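Local atomic coordinates of minor structural protein 5 (Lactococcus phage Tuc2009, PDB entry 5E7T), a protein that forms part of the baseplate tripod of the phage and probably takes part in host recognition through a carbohydrate-binding module. Residues Y53-K59 with E170-R176; V92-W97 with L127-S132; T104-M110 with I160-F166. The contacts are given in a common frame with arbitrary orientation. Numbering follows the deposited sequence.

Overall arrangement
Of the segments in these contacts 53-59 comes first; its strand pairs with 48-50 on one side and with 171-184 on the other, which closes the longest loop as contact 1. Contacts 2 and 3 are nested within it. Contact 2 packs strand 85-98 of the same five-stranded sheet against the loop that leaves strand 121-126. Before that loop is reached, strand 104-114 has begun; it pairs with 157-166 in contact 3, so contacts 2 and 3 cross. Contact 3 lies in the sheet of strands 63-68, 157-166, 104-114 and 121-126. L127 N probably hydrogen-bonds to F108 O (3.0 Å), tying contact 2 to contact 3. Centres lie 9 to 12 Å apart, with F173, F108 and W97 between them.

Contact 1: Y53-K59 with E170-R176; sequences YGEVTMK and EGSFTIR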
loop_
_atom_site.group_PDB
_atom_site.type_symbol
_atom_site.label_atom_id
_atom_site.label_comp_id
_atom_site.label_asym_id
_atom_site.label_seq_id
_atom_site.Cartn_x
_atom_site.Cartn_y
_atom_site.Cartn_z
ATOM N N TYR B 53 -33.220 16.904 -42.222
ATOM C CA TYR B 53 -33.125 18.368 -42.159
ATOM C C TYR B 53 -33.510 18.959 -40.796
ATOM O O TYR B 53 -34.042 18.264 -39.938
ATOM C CB TYR B 53 -34.029 18.979 -43.281
ATOM C CG TYR B 53 -35.501 18.642 -43.102
ATOM C CD1 TYR B 53 -36.271 19.277 -42.129
ATOM C CD2 TYR B 53 -36.099 17.635 -43.846
ATOM C CE1 TYR B 53 -37.584 18.886 -41.874
ATOM C CE2 TYR B 53 -37.421 17.259 -43.621
ATOM C CZ TYR B 53 -38.159 17.883 -42.630
ATOM O OH TYR B 53 -39.469 17.533 -42.408
ATOM N N GLY B 54 -33.310 20.257 -40.661
ATOM C CA GLY B 54 -33.694 21.016 -39.485
ATOM C C GLY B 54 -34.767 22.019 -39.857
ATOM O O GLY B 54 -34.678 22.650 -40.916
ATOM N N GLU B 55 -35.800 22.156 -39.015
ATOM C CA GLU B 55 -36.898 23.097 -39.232
ATOM C C GLU B 55 -36.819 24.174 -38.170
ATOM O O GLU B 55 -36.538 23.866 -37.012
ATOM C CB GLU B 55 -38.272 22.382 -39.193
ATOM C CG GLU B 55 -39.393 23.156 -39.878
ATOM C CD GLU B 55 -40.784 22.579 -39.713
ATOM O OE1 GLU B 55 -41.367 22.143 -40.731
ATOM O OE2 GLU B 55 -41.311 22.608 -38.577
ATOM N N VAL B 56 -37.038 25.433 -38.565
ATOM C CA VAL B 56 -36.989 26.592 -37.670
ATOM C C VAL B 56 -37.880 27.681 -38.239
ATOM O O VAL B 56 -37.956 27.850 -39.457
ATOM C CB VAL B 56 -35.534 27.082 -37.369
ATOM C CG1 VAL B 56 -34.899 27.772 -38.575
ATOM C CG2 VAL B 56 -35.482 27.980 -36.137
ATOM N N THR B 57 -38.553 28.407 -37.346
ATOM C CA THR B 57 -39.505 29.464 -37.656
ATOM C C THR B 57 -38.983 30.788 -37.121
ATOM O O THR B 57 -38.730 30.919 -35.931
ATOM C CB THR B 57 -40.863 29.077 -37.062
ATOM O OG1 THR B 57 -41.215 27.745 -37.467
ATOM C CG2 THR B 57 -41.946 30.041 -37.399
ATOM N N MET B 58 -38.818 31.753 -37.998
ATOM C CA MET B 58 -38.333 33.079 -37.665
ATOM C C MET B 58 -39.527 34.024 -37.654
ATOM O O MET B 58 -40.250 34.083 -38.648
ATOM C CB MET B 58 -37.303 33.528 -38.696
ATOM C CG MET B 58 -36.284 32.471 -39.048
ATOM S SD MET B 58 -34.950 32.465 -37.873
ATOM C CE MET B 58 -33.754 33.304 -38.765
ATOM N N LYS B 59 -39.742 34.748 -36.517
ATOM C CA LYS B 59 -40.876 35.650 -36.245
ATOM C C LYS B 59 -40.390 36.932 -35.560
ATOM O O LYS B 59 -39.672 36.878 -34.562
ATOM C CB LYS B 59 -41.852 34.919 -35.301
ATOM C CG LYS B 59 -43.295 35.379 -35.302
ATOM C CD LYS B 59 -44.131 34.293 -34.632
ATOM C CE LYS B 59 -45.572 34.665 -34.410
ATOM N NZ LYS B 59 -45.744 35.647 -33.295
ATOM N N GLU B 170 -45.943 42.237 -38.243
ATOM C CA GLU B 170 -45.048 41.138 -37.922
ATOM C C GLU B 170 -44.894 40.320 -39.171
ATOM O O GLU B 170 -45.852 40.155 -39.937
ATOM C CB GLU B 170 -45.673 40.265 -36.826
ATOM C CG GLU B 170 -44.816 39.111 -36.361
ATOM C CD GLU B 170 -45.519 38.215 -35.370
ATOM O OE1 GLU B 170 -46.450 37.483 -35.778
ATOM O OE2 GLU B 170 -45.142 38.254 -34.176
ATOM N N GLY B 171 -43.693 39.797 -39.342
ATOM C CA GLY B 171 -43.357 38.892 -40.421
ATOM C C GLY B 171 -42.837 37.610 -39.830
ATOM O O GLY B 171 -42.178 37.628 -38.781
ATOM N N SER B 172 -43.125 36.493 -40.500
ATOM C CA SER B 172 -42.651 35.160 -40.092
ATOM C C SER B 172 -42.556 34.202 -41.273
ATOM O O SER B 172 -43.219 34.396 -42.289
ATOM C CB SER B 172 -43.529 34.561 -38.993
ATOM O OG SER B 172 -44.897 34.633 -39.357
ATOM N N PHE B 173 -41.709 33.188 -41.143
ATOM C CA PHE B 173 -41.571 32.125 -42.128
ATOM C C PHE B 173 -41.073 30.859 -41.448
ATOM O O PHE B 173 -40.575 30.923 -40.326
ATOM C CB PHE B 173 -40.690 32.518 -43.345
ATOM C CG PHE B 173 -39.265 32.916 -43.046
ATOM C CD1 PHE B 173 -38.279 31.952 -42.867
ATOM C CD2 PHE B 173 -38.908 34.255 -42.940
ATOM C CE1 PHE B 173 -36.970 32.323 -42.566
ATOM C CE2 PHE B 173 -37.602 34.627 -42.623
ATOM C CZ PHE B 173 -36.646 33.660 -42.437
ATOM N N THR B 174 -41.222 29.717 -42.118
ATOM C CA THR B 174 -40.725 28.440 -41.630
ATOM C C THR B 174 -39.836 27.933 -42.717
ATOM O O THR B 174 -40.221 27.966 -43.885
ATOM C CB THR B 174 -41.854 27.515 -41.255
ATOM O OG1 THR B 174 -42.762 28.229 -40.402
ATOM C CG2 THR B 174 -41.359 26.291 -40.569
ATOM N N ILE B 175 -38.609 27.575 -42.350
ATOM C CA ILE B 175 -37.555 27.145 -43.261
ATOM C C ILE B 175 -36.992 25.812 -42.842
ATOM O O ILE B 175 -36.840 25.543 -41.649
ATOM C CB ILE B 175 -36.447 28.240 -43.379
ATOM C CG1 ILE B 175 -35.442 27.934 -44.523
ATOM C CG2 ILE B 175 -35.741 28.517 -42.040
ATOM C CD1 ILE B 175 -34.325 28.971 -44.736
ATOM N N ARG B 176 -36.684 24.978 -43.828
ATOM C CA ARG B 176 -36.063 23.688 -43.629
ATOM C C ARG B 176 -34.668 23.788 -44.197
ATOM O O ARG B 176 -34.497 24.341 -45.282
ATOM C CB ARG B 176 -36.874 22.596 -44.294
ATOM C CG ARG B 176 -38.130 22.314 -43.507
ATOM C CD ARG B 176 -38.979 21.294 -44.190
ATOM N NE ARG B 176 -40.118 20.916 -43.364
ATOM C CZ ARG B 176 -41.002 19.989 -43.710
ATOM N NH1 ARG B 176 -40.869 19.332 -44.856
ATOM N NH2 ARG B 176 -42.020 19.704 -42.911
#
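The two strands run antiparallel, their axes 4.7 Å apart at closest approach and their directions 168° apart, as neighbours in the five-stranded sheet of a β-sandwich. This is consistent with the galactose-binding-domain-like family of the BppA domain, a fold common among carbohydrate-binding modules. Five consecutive pairs fix the register, from E55 opposite R176 to K59 opposite S172. V56 with I175 and M58 with F173 are the hydrogen-bonded pairs: V56 N reaches I175 O at 3.1 Å and I175 N returns to V56 O at 3.0 Å, while M58 N to F173 O and F173 N to M58 O are both 3.0 Å. The three pairs around them are non-hydrogen-bonded.

V56, M58, F173 and I175 face the sandwich interior, where V56 CG1 meets I175 CG2 at 3.6 Å and M58 CB sits over the face of the F173 ring. M58 also packs on L161, V163 and F165 of the opposing sheet. On the other face E55, T57, K59, S172, T174 and R176 carry polar groups, though E55 and T174, and K59 and S172, meet through carbon atoms. R176 NE bridges to E55 OE1 at 3.2 Å, and R176 CD lies over the Y53 ring in a CH-pi contact; the Y53 hydroxyl is hydrogen-bonded to E50. At the far end, where E170 precedes the strand, K59 NZ forms a salt bridge with E170 OE2 at 2.8 Å.

Contact 2: V92-W97 with L127-S132; sequences VMFTSW and LPKDPS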
loop_
_atom_site.group_PDB
_atom_site.type_symbol
_atom_site.label_atom_id
_atom_site.label_comp_id
_atom_site.label_asym_id
_atom_site.label_seq_id
_atom_site.Cartn_x
_atom_site.Cartn_y
_atom_site.Cartn_z
ATOM N N VAL B 92 -32.422 24.430 -49.073
ATOM C CA VAL B 92 -33.332 25.227 -48.274
ATOM C C VAL B 92 -34.784 25.119 -48.782
ATOM O O VAL B 92 -35.012 25.060 -49.995
ATOM C CB VAL B 92 -32.730 26.654 -48.267
ATOM C CG1 VAL B 92 -33.680 27.726 -48.765
ATOM C CG2 VAL B 92 -32.154 26.988 -46.910
ATOM N N MET B 93 -35.754 25.047 -47.860
ATOM C CA MET B 93 -37.165 24.930 -48.234
ATOM C C MET B 93 -38.048 25.764 -47.355
ATOM O O MET B 93 -37.939 25.686 -46.135
ATOM C CB MET B 93 -37.621 23.475 -48.214
ATOM C CG MET B 93 -39.104 23.288 -48.262
ATOM S SD MET B 93 -39.449 21.658 -48.881
ATOM C CE MET B 93 -40.977 21.474 -48.255
ATOM N N PHE B 94 -38.937 26.548 -47.971
ATOM C CA PHE B 94 -39.841 27.383 -47.215
ATOM C C PHE B 94 -41.189 26.744 -47.281
ATOM O O PHE B 94 -41.760 26.626 -48.372
ATOM C CB PHE B 94 -39.861 28.819 -47.763
ATOM C CG PHE B 94 -38.556 29.558 -47.582
ATOM C CD1 PHE B 94 -37.490 29.354 -48.460
ATOM C CD2 PHE B 94 -38.387 30.457 -46.536
ATOM C CE1 PHE B 94 -36.299 30.060 -48.310
ATOM C CE2 PHE B 94 -37.184 31.137 -46.373
ATOM C CZ PHE B 94 -36.152 30.940 -47.265
ATOM N N THR B 95 -41.686 26.297 -46.116
ATOM C CA THR B 95 -42.976 25.629 -46.012
ATOM C C THR B 95 -44.106 26.607 -45.707
ATOM O O THR B 95 -45.281 26.281 -45.912
ATOM C CB THR B 95 -42.896 24.485 -45.030
ATOM O OG1 THR B 95 -42.710 24.997 -43.723
ATOM C CG2 THR B 95 -41.773 23.551 -45.336
ATOM N N SER B 96 -43.751 27.801 -45.221
ATOM C CA SER B 96 -44.685 28.864 -44.845
ATOM C C SER B 96 -43.975 30.191 -44.961
ATOM O O SER B 96 -42.834 30.300 -44.518
ATOM C CB SER B 96 -45.177 28.652 -43.411
ATOM O OG SER B 96 -45.457 29.858 -42.721
ATOM N N TRP B 97 -44.629 31.193 -45.550
ATOM C CA TRP B 97 -44.055 32.531 -45.712
ATOM C C TRP B 97 -45.146 33.580 -45.452
ATOM O O TRP B 97 -45.945 33.872 -46.339
ATOM C CB TRP B 97 -43.404 32.677 -47.100
ATOM C CG TRP B 97 -42.810 34.028 -47.375
ATOM C CD1 TRP B 97 -43.431 35.093 -47.948
ATOM C CD2 TRP B 97 -41.465 34.449 -47.097
ATOM N NE1 TRP B 97 -42.579 36.176 -47.982
ATOM C CE2 TRP B 97 -41.363 35.803 -47.476
ATOM C CE3 TRP B 97 -40.346 33.821 -46.533
ATOM C CZ2 TRP B 97 -40.175 36.520 -47.369
ATOM C CZ3 TRP B 97 -39.174 34.535 -46.411
ATOM C CH2 TRP B 97 -39.094 35.873 -46.823
ATOM N N LEU B 127 -29.706 34.089 -48.125
ATOM C CA LEU B 127 -30.851 33.208 -48.274
ATOM C C LEU B 127 -31.945 33.969 -49.015
ATOM O O LEU B 127 -31.856 35.205 -49.060
ATOM C CB LEU B 127 -31.302 32.658 -46.920
ATOM C CG LEU B 127 -30.300 31.741 -46.213
ATOM C CD1 LEU B 127 -30.942 31.057 -45.043
ATOM C CD2 LEU B 127 -29.713 30.713 -47.151
ATOM N N PRO B 128 -32.901 33.274 -49.707
ATOM C CA PRO B 128 -33.876 33.987 -50.546
ATOM C C PRO B 128 -34.693 35.037 -49.836
ATOM O O PRO B 128 -35.409 34.711 -48.909
ATOM C CB PRO B 128 -34.739 32.858 -51.118
ATOM C CG PRO B 128 -33.834 31.700 -51.160
ATOM C CD PRO B 128 -33.094 31.815 -49.846
ATOM N N LYS B 129 -34.592 36.299 -50.295
ATOM C CA LYS B 129 -35.316 37.447 -49.732
ATOM C C LYS B 129 -36.852 37.366 -49.942
ATOM O O LYS B 129 -37.571 37.982 -49.160
ATOM C CB LYS B 129 -34.720 38.777 -50.224
ATOM C CG LYS B 129 -33.812 39.473 -49.169
ATOM C CD LYS B 129 -32.565 40.190 -49.746
ATOM C CE LYS B 129 -31.333 40.021 -48.885
ATOM N NZ LYS B 129 -30.896 38.583 -48.770
ATOM N N ASP B 130 -37.369 36.566 -50.928
ATOM C CA ASP B 130 -38.823 36.384 -51.128
ATOM C C ASP B 130 -39.087 35.072 -51.844
ATOM O O ASP B 130 -39.238 35.042 -53.053
ATOM C CB ASP B 130 -39.495 37.561 -51.879
ATOM C CG ASP B 130 -41.009 37.443 -52.018
ATOM O OD1 ASP B 130 -41.554 36.350 -51.709
ATOM O OD2 ASP B 130 -41.662 38.458 -52.422
ATOM N N PRO B 131 -39.179 33.961 -51.118
ATOM C CA PRO B 131 -39.461 32.680 -51.767
ATOM C C PRO B 131 -40.957 32.354 -51.846
ATOM O O PRO B 131 -41.311 31.178 -52.015
ATOM C CB PRO B 131 -38.766 31.713 -50.853
ATOM C CG PRO B 131 -38.937 32.325 -49.528
ATOM C CD PRO B 131 -38.957 33.785 -49.676
ATOM N N SER B 132 -41.839 33.375 -51.760
ATOM C CA SER B 132 -43.275 33.115 -51.762
ATOM C C SER B 132 -43.778 32.420 -53.014
ATOM O O SER B 132 -44.733 31.652 -52.923
ATOM C CB SER B 132 -44.067 34.379 -51.485
ATOM O OG SER B 132 -43.917 35.318 -52.531
#
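P131 is the bump here, and it sits in the corner made by the faces of two rings set nearly at right angles. Its CG presses on the F94 ring, 3.4 Å from the centroid and 10° off the normal, while its CD lies 3.3 Å from the centroid of the six-membered ring of W97, 11° off the normal: a CH-pi contact to each. P128 fills a second recess: its CD meets the edge of the F94 ring at CE1, 4.0 Å away, and lies 4.3 Å from V92 CG1. L127 reaches V92 more loosely, CD2 to CG2 at 4.5 Å.

The corner forms because strand 85-98 turns at T95, so that F94 and W97 both point at the loop. That loop follows strand 121-126 and leads on to strand 139-146, passing from one sheet of the β-sandwich to the other. The W97 ring also meets that of F173 and touches I105, which places P131 at the margin of the interior.

On both sides of P131 in sequence the loop follows the indole: K129 O before it, 3.5 Å from W97 CZ2, and S132 CB after it, 3.7 Å from W97 CD1. D130 OD1 accepts from S132 N at 3.0 Å, an Asx turn around the proline, and from S132 OG at 2.7 Å. S132 OG is also hydrogen-bonded to a polar side chain of the Major structural protein 1 chain.

Contact 3: T104-M110 with I160-F166; sequences TISAFWM and ILNVGFF. With SO4 (sulfate ion), chain H.
Start with the apolar layer: I105, F108 and M110 of the first strand against L161, V163 and F165 of the second. Set I105 CD1 3.7 Å from F165 CE1, with I105 and F165 both in chi1 m; F108 CD1 3.7 Å from V163 CB, with F108 chi1 t; and M110 CG 3.8 Å from L161 CD1. M58 of the opposing sheet of the β-sandwich packs on this layer.

Strands 104-114 and 157-166 are the inner two of their four-stranded sheet. They are antiparallel, with axes 4.9 Å apart at 151° for 104-106 and 4.8 Å apart at 179° for 108-110. Hydrogen-bonded pairs are T104 with F166 (T104 N to F166 O 2.8 Å, F166 N to T104 O 3.1 Å), S106 with G164 (S106 N to G164 O 3.1 Å; G164 N to S106 O 2.9 Å, weak) and W109 with N162 (W109 N to N162 O 3.0 Å, N162 N to W109 O 2.9 Å). Between S106 and W109 the register slips by one, a β bulge, with A107 at phi 46° and psi 54°.

On the opposite face, W109, chi1 35°, lays CZ3 3.5 Å from N162 CB and 3.9 Å from I160 CG1. At the outer edge A107 N donates to sulfate O3 at 3.0 Å. This amide points away from 160-166 and so is available to an anion, here probably acquired from the crystallisation liquor.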
loop_
_atom_site.group_PDB
_atom_site.type_symbol
_atom_site.label_atom_id
_atom_site.label_comp_id
_atom_site.label_asym_id
_atom_site.label_seq_id
_atom_site.Cartn_x
_atom_site.Cartn_y
_atom_site.Cartn_z
ATOM N N THR B 104 -40.623 44.255 -44.589
ATOM C CA THR B 104 -39.414 44.133 -45.377
ATOM C C THR B 104 -38.416 43.148 -44.740
ATOM O O THR B 104 -38.165 43.183 -43.529
ATOM C CB THR B 104 -38.856 45.543 -45.553
ATOM O OG1 THR B 104 -39.755 46.256 -46.396
ATOM C CG2 THR B 104 -37.452 45.580 -46.126
ATOM N N ILE B 105 -37.851 42.278 -45.585
ATOM C CA ILE B 105 -36.857 41.285 -45.216
ATOM C C ILE B 105 -35.478 41.866 -45.529
ATOM O O ILE B 105 -35.220 42.244 -46.678
ATOM C CB ILE B 105 -37.108 39.986 -46.017
ATOM C CG1 ILE B 105 -38.439 39.328 -45.640
ATOM C CG2 ILE B 105 -35.935 39.019 -45.921
ATOM C CD1 ILE B 105 -38.495 38.598 -44.267
ATOM N N SER B 106 -34.596 41.921 -44.530
ATOM C CA SER B 106 -33.227 42.376 -44.729
ATOM C C SER B 106 -32.256 41.549 -43.886
ATOM O O SER B 106 -32.666 40.928 -42.909
ATOM C CB SER B 106 -33.092 43.865 -44.448
ATOM O OG SER B 106 -33.193 44.131 -43.061
ATOM N N ALA B 107 -30.969 41.540 -44.288
ATOM C CA ALA B 107 -29.834 40.803 -43.711
ATOM C C ALA B 107 -30.223 39.361 -43.440
ATOM O O ALA B 107 -30.149 38.871 -42.314
ATOM C CB ALA B 107 -29.303 41.493 -42.466
ATOM N N PHE B 108 -30.729 38.715 -44.491
ATOM C CA PHE B 108 -31.198 37.343 -44.429
ATOM C C PHE B 108 -30.079 36.471 -44.923
ATOM O O PHE B 108 -29.900 36.340 -46.143
ATOM C CB PHE B 108 -32.503 37.160 -45.259
ATOM C CG PHE B 108 -33.148 35.798 -45.136
ATOM C CD1 PHE B 108 -32.850 34.957 -44.060
ATOM C CD2 PHE B 108 -34.061 35.357 -46.083
ATOM C CE1 PHE B 108 -33.425 33.687 -43.959
ATOM C CE2 PHE B 108 -34.651 34.084 -45.977
ATOM C CZ PHE B 108 -34.325 33.258 -44.922
ATOM N N TRP B 109 -29.320 35.886 -43.983
ATOM C CA TRP B 109 -28.164 35.046 -44.301
ATOM C C TRP B 109 -27.705 34.090 -43.187
ATOM O O TRP B 109 -28.204 34.170 -42.065
ATOM C CB TRP B 109 -26.972 35.908 -44.757
ATOM C CG TRP B 109 -26.800 37.253 -44.090
ATOM C CD1 TRP B 109 -26.862 38.472 -44.697
ATOM C CD2 TRP B 109 -26.431 37.510 -42.713
ATOM N NE1 TRP B 109 -26.599 39.471 -43.785
ATOM C CE2 TRP B 109 -26.337 38.909 -42.560
ATOM C CE3 TRP B 109 -26.245 36.697 -41.578
ATOM C CZ2 TRP B 109 -26.030 39.504 -41.337
ATOM C CZ3 TRP B 109 -25.896 37.292 -40.381
ATOM C CH2 TRP B 109 -25.815 38.677 -40.265
ATOM N N MET B 110 -26.757 33.168 -43.518
ATOM C CA MET B 110 -26.073 32.243 -42.594
ATOM C C MET B 110 -24.641 32.718 -42.645
ATOM O O MET B 110 -23.991 32.615 -43.693
ATOM C CB MET B 110 -26.148 30.803 -43.066
ATOM C CG MET B 110 -27.381 30.105 -42.643
ATOM S SD MET B 110 -27.432 28.509 -43.454
ATOM C CE MET B 110 -29.046 28.078 -43.123
ATOM N N ILE B 160 -24.135 32.997 -37.099
ATOM C CA ILE B 160 -25.585 33.054 -36.923
ATOM C C ILE B 160 -26.374 32.888 -38.207
ATOM O O ILE B 160 -25.888 33.194 -39.305
ATOM C CB ILE B 160 -26.034 34.353 -36.186
ATOM C CG1 ILE B 160 -25.598 35.632 -36.920
ATOM C CG2 ILE B 160 -25.601 34.368 -34.743
ATOM C CD1 ILE B 160 -26.271 36.850 -36.498
ATOM N N LEU B 161 -27.626 32.445 -38.045
ATOM C CA LEU B 161 -28.644 32.430 -39.078
ATOM C C LEU B 161 -29.466 33.643 -38.649
ATOM O O LEU B 161 -30.052 33.625 -37.553
ATOM C CB LEU B 161 -29.506 31.159 -39.056
ATOM C CG LEU B 161 -30.844 31.245 -39.798
ATOM C CD1 LEU B 161 -30.662 31.398 -41.267
ATOM C CD2 LEU B 161 -31.680 30.033 -39.536
ATOM N N ASN B 162 -29.465 34.707 -39.476
ATOM C CA ASN B 162 -30.144 35.954 -39.182
ATOM C C ASN B 162 -31.140 36.354 -40.251
ATOM O O ASN B 162 -30.959 36.026 -41.424
ATOM C CB ASN B 162 -29.085 37.029 -39.051
ATOM C CG ASN B 162 -29.553 38.368 -38.561
ATOM O OD1 ASN B 162 -29.762 39.294 -39.355
ATOM N ND2 ASN B 162 -29.620 38.531 -37.237
ATOM N N VAL B 163 -32.179 37.097 -39.836
ATOM C CA VAL B 163 -33.211 37.732 -40.661
ATOM C C VAL B 163 -33.735 38.945 -39.896
ATOM O O VAL B 163 -33.744 38.928 -38.664
ATOM C CB VAL B 163 -34.342 36.798 -41.167
ATOM C CG1 VAL B 163 -35.258 36.365 -40.045
ATOM C CG2 VAL B 163 -35.149 37.460 -42.289
ATOM N N GLY B 164 -34.125 39.982 -40.634
ATOM C CA GLY B 164 -34.669 41.212 -40.096
ATOM C C GLY B 164 -36.020 41.510 -40.684
ATOM O O GLY B 164 -36.177 41.545 -41.905
ATOM N N PHE B 165 -37.010 41.688 -39.804
ATOM C CA PHE B 165 -38.382 42.012 -40.176
ATOM C C PHE B 165 -38.639 43.442 -39.719
ATOM O O PHE B 165 -38.624 43.731 -38.518
ATOM C CB PHE B 165 -39.377 41.058 -39.512
ATOM C CG PHE B 165 -39.156 39.578 -39.723
ATOM C CD1 PHE B 165 -39.739 38.919 -40.797
ATOM C CD2 PHE B 165 -38.458 38.826 -38.792
ATOM C CE1 PHE B 165 -39.606 37.536 -40.946
ATOM C CE2 PHE B 165 -38.335 37.448 -38.938
ATOM C CZ PHE B 165 -38.915 36.812 -40.011
ATOM N N PHE B 166 -38.787 44.345 -40.685
ATOM C CA PHE B 166 -39.023 45.750 -40.397
ATOM C C PHE B 166 -40.234 46.265 -41.139
ATOM O O PHE B 166 -40.478 45.896 -42.292
ATOM C CB PHE B 166 -37.769 46.598 -40.638
ATOM C CG PHE B 166 -36.674 46.254 -39.661
ATOM C CD1 PHE B 166 -36.648 46.825 -38.394
ATOM C CD2 PHE B 166 -35.706 45.306 -39.981
ATOM C CE1 PHE B 166 -35.669 46.469 -37.469
ATOM C CE2 PHE B 166 -34.721 44.956 -39.052
ATOM C CZ PHE B 166 -34.718 45.536 -37.797
HETATM S S SO4 H . -29.021 43.068 -46.907
HETATM O O1 SO4 H . -28.652 43.768 -48.132
HETATM O O2 SO4 H . -28.145 43.501 -45.806
HETATM O O3 SO4 H . -30.414 43.396 -46.587
HETATM O O4 SO4 H . -28.858 41.606 -47.115
#